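PDB 5YS9: acyl-coenzyme A oxidase 3 from Yarrowia lipolytica, which oxidises acyl-CoA substrates of various chain lengths to trans-2-enoyl-CoA with FAD and molecular oxygen, yielding hydrogen peroxide in peroxisomal fatty acid beta-oxidation. Local coordinates for residues 183-188 against 271-276. Sequence-based numbering, arbitrary orientation.
Sequences DTDEFI and IPRQNM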
loop_
_atom_site.group_PDB
_atom_site.type_symbol
_atom_site.label_atom_id
_atom_site.label_comp_id
_atom_site.label_asym_id
_atom_site.label_seq_id
_atom_site.Cartn_x
_atom_site.Cartn_y
_atom_site.Cartn_z
ATOM N N ASP A 183 -51.819 8.589 -13.074
ATOM C CA ASP A 183 -53.063 8.372 -12.387
ATOM C C ASP A 183 -52.929 8.742 -10.939
ATOM O O ASP A 183 -53.815 9.350 -10.371
ATOM C CB ASP A 183 -53.399 6.890 -12.455
ATOM C CG ASP A 183 -54.674 6.614 -13.204
ATOM O OD1 ASP A 183 -55.752 6.697 -12.579
ATOM O OD2 ASP A 183 -54.602 6.304 -14.407
ATOM N N THR A 184 -51.824 8.356 -10.331
ATOM C CA THR A 184 -51.600 8.665 -8.939
ATOM C C THR A 184 -50.620 9.792 -8.718
ATOM O O THR A 184 -50.377 10.178 -7.596
ATOM C CB THR A 184 -51.128 7.428 -8.195
ATOM O OG1 THR A 184 -50.122 6.786 -8.971
ATOM C CG2 THR A 184 -52.270 6.477 -8.026
ATOM N N ASP A 185 -50.079 10.341 -9.790
ATOM C CA ASP A 185 -49.063 11.373 -9.670
ATOM C C ASP A 185 -47.852 10.927 -8.843
ATOM O O ASP A 185 -47.390 11.633 -7.963
ATOM C CB ASP A 185 -49.662 12.647 -9.100
ATOM C CG ASP A 185 -48.851 13.853 -9.435
ATOM O OD1 ASP A 185 -48.159 13.833 -10.458
ATOM O OD2 ASP A 185 -48.895 14.822 -8.677
ATOM N N GLU A 186 -47.371 9.730 -9.133
ATOM C CA GLU A 186 -46.300 9.081 -8.400
ATOM C C GLU A 186 -45.155 8.609 -9.306
ATOM O O GLU A 186 -45.308 8.470 -10.520
ATOM C CB GLU A 186 -46.891 7.889 -7.648
ATOM C CG GLU A 186 -47.788 8.272 -6.460
ATOM C CD GLU A 186 -48.256 7.052 -5.663
ATOM O OE1 GLU A 186 -48.638 6.029 -6.272
ATOM O OE2 GLU A 186 -48.235 7.109 -4.419
ATOM N N PHE A 187 -43.991 8.397 -8.700
ATOM C CA PHE A 187 -42.947 7.568 -9.305
ATOM C C PHE A 187 -42.930 6.187 -8.653
ATOM O O PHE A 187 -43.126 6.067 -7.455
ATOM C CB PHE A 187 -41.566 8.208 -9.197
ATOM C CG PHE A 187 -41.412 9.439 -10.022
ATOM C CD1 PHE A 187 -41.323 9.348 -11.398
ATOM C CD2 PHE A 187 -41.365 10.694 -9.417
ATOM C CE1 PHE A 187 -41.172 10.485 -12.159
ATOM C CE2 PHE A 187 -41.233 11.839 -10.175
ATOM C CZ PHE A 187 -41.130 11.737 -11.552
ATOM N N ILE A 188 -42.707 5.165 -9.478
ATOM C CA ILE A 188 -42.383 3.835 -9.034
ATOM C C ILE A 188 -40.863 3.659 -9.151
ATOM O O ILE A 188 -40.329 3.605 -10.263
ATOM C CB ILE A 188 -43.078 2.773 -9.890
ATOM C CG1 ILE A 188 -44.609 2.979 -9.851
ATOM C CG2 ILE A 188 -42.717 1.367 -9.397
ATOM C CD1 ILE A 188 -45.387 1.922 -10.652
ATOM N N ILE A 271 -43.557 6.623 -4.730
ATOM C CA ILE A 271 -43.281 7.936 -4.126
ATOM C C ILE A 271 -44.057 9.046 -4.855
ATOM O O ILE A 271 -44.308 8.916 -6.047
ATOM C CB ILE A 271 -41.772 8.315 -4.102
ATOM C CG1 ILE A 271 -41.193 8.415 -5.491
ATOM C CG2 ILE A 271 -40.959 7.337 -3.262
ATOM C CD1 ILE A 271 -39.825 9.036 -5.491
ATOM N N PRO A 272 -44.400 10.150 -4.161
ATOM C CA PRO A 272 -45.038 11.236 -4.932
ATOM C C PRO A 272 -44.071 11.818 -5.983
ATOM O O PRO A 272 -42.859 11.771 -5.776
ATOM C CB PRO A 272 -45.410 12.270 -3.851
ATOM C CG PRO A 272 -45.318 11.553 -2.534
ATOM C CD PRO A 272 -44.223 10.524 -2.743
ATOM N N ARG A 273 -44.598 12.312 -7.104
ATOM C CA ARG A 273 -43.820 13.119 -8.082
ATOM C C ARG A 273 -42.926 14.216 -7.442
ATOM O O ARG A 273 -41.776 14.475 -7.870
ATOM C CB ARG A 273 -44.774 13.810 -9.066
ATOM C CG ARG A 273 -44.127 14.452 -10.291
ATOM C CD ARG A 273 -45.171 15.140 -11.199
ATOM N NE ARG A 273 -45.273 16.556 -10.814
ATOM C CZ ARG A 273 -46.239 17.111 -10.093
ATOM N NH1 ARG A 273 -46.147 18.390 -9.775
ATOM N NH2 ARG A 273 -47.292 16.418 -9.699
ATOM N N GLN A 274 -43.453 14.844 -6.403
ATOM C CA GLN A 274 -42.781 15.971 -5.773
ATOM C C GLN A 274 -41.458 15.569 -5.070
ATOM O O GLN A 274 -40.694 16.446 -4.609
ATOM C CB GLN A 274 -43.734 16.649 -4.775
ATOM C CG GLN A 274 -44.931 17.364 -5.386
ATOM C CD GLN A 274 -46.145 16.493 -5.702
ATOM O OE1 GLN A 274 -46.136 15.256 -5.577
ATOM N NE2 GLN A 274 -47.211 17.149 -6.138
ATOM N N ASN A 275 -41.202 14.258 -4.977
ATOM C CA ASN A 275 -40.022 13.778 -4.286
ATOM C C ASN A 275 -38.835 13.817 -5.184
ATOM O O ASN A 275 -37.723 13.799 -4.691
ATOM C CB ASN A 275 -40.210 12.363 -3.745
ATOM C CG ASN A 275 -40.871 12.325 -2.382
ATOM O OD1 ASN A 275 -40.694 11.373 -1.638
ATOM N ND2 ASN A 275 -41.624 13.346 -2.045
ATOM N N MET A 276 -39.069 13.831 -6.492
ATOM C CA MET A 276 -38.019 14.095 -7.463
ATOM C C MET A 276 -37.541 15.493 -7.258
ATOM O O MET A 276 -38.351 16.407 -7.190
ATOM C CB MET A 276 -38.541 13.999 -8.877
ATOM C CG MET A 276 -37.504 14.375 -9.937
ATOM S SD MET A 276 -38.188 14.203 -11.605
ATOM C CE MET A 276 -36.882 15.006 -12.552
#
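Asp-185 and Arg-273 meet through a salt bridge in which Arg-273 NH2 straddles the two carboxylate oxygens, hydrogen-bonded to Asp-185 OD1 at 2.8 Å and 2.5 Å from Asp-185 OD2, a doubtfully short value. The carboxylate approaches at the guanidinium edge, the two planes 26° apart, and OD1 accepts through its syn lone pair. Both side chains carry CG anti to the backbone N (chi1 -158° in Asp-185, -168° in Arg-273), and the arginine bends at chi3 to bring NH2 to the acid. Behind the side chains, Arg-273 N donates to Asp-185 O at 3.0 Å, so the two residues are joined through backbone and side chain alike.

Next comes an antiparallel hydrogen-bonded pair, with Phe-187 N to Ile-271 O at 2.7 Å and Ile-271 N to Phe-187 O at 2.8 Å. On the face shared by these two residues, Phe-187 CB packs against Ile-271 CG1 (3.7 Å). Phe-187 CE2 points the ring edge at Arg-273 O, in plane, at 3.5 Å, while Met-276 SD sits 4.8 Å from the ring centroid in an oblique Met-aromatic contact.

Farther out, Tyr-180 OH hydrogen-bonds Asp-185 OD1 and Val-283 O accepts from Arg-273 NE, which probably helps hold both ionic groups in place; Phe-229 of strand 222-232 stacks edge-to-face with Phe-187. An alanine in place of Arg-273 would probably leave the Asp-185 carboxylate without its countercharge, though still held by Tyr-180. Where strand 186-190 begins and strand 262-272 ends in the middle-domain sheet, a partly exposed ion pair fastens the G1 bulge at Asp-185 and Glu-186 to the 3-10 turn, beside a buried apolar face.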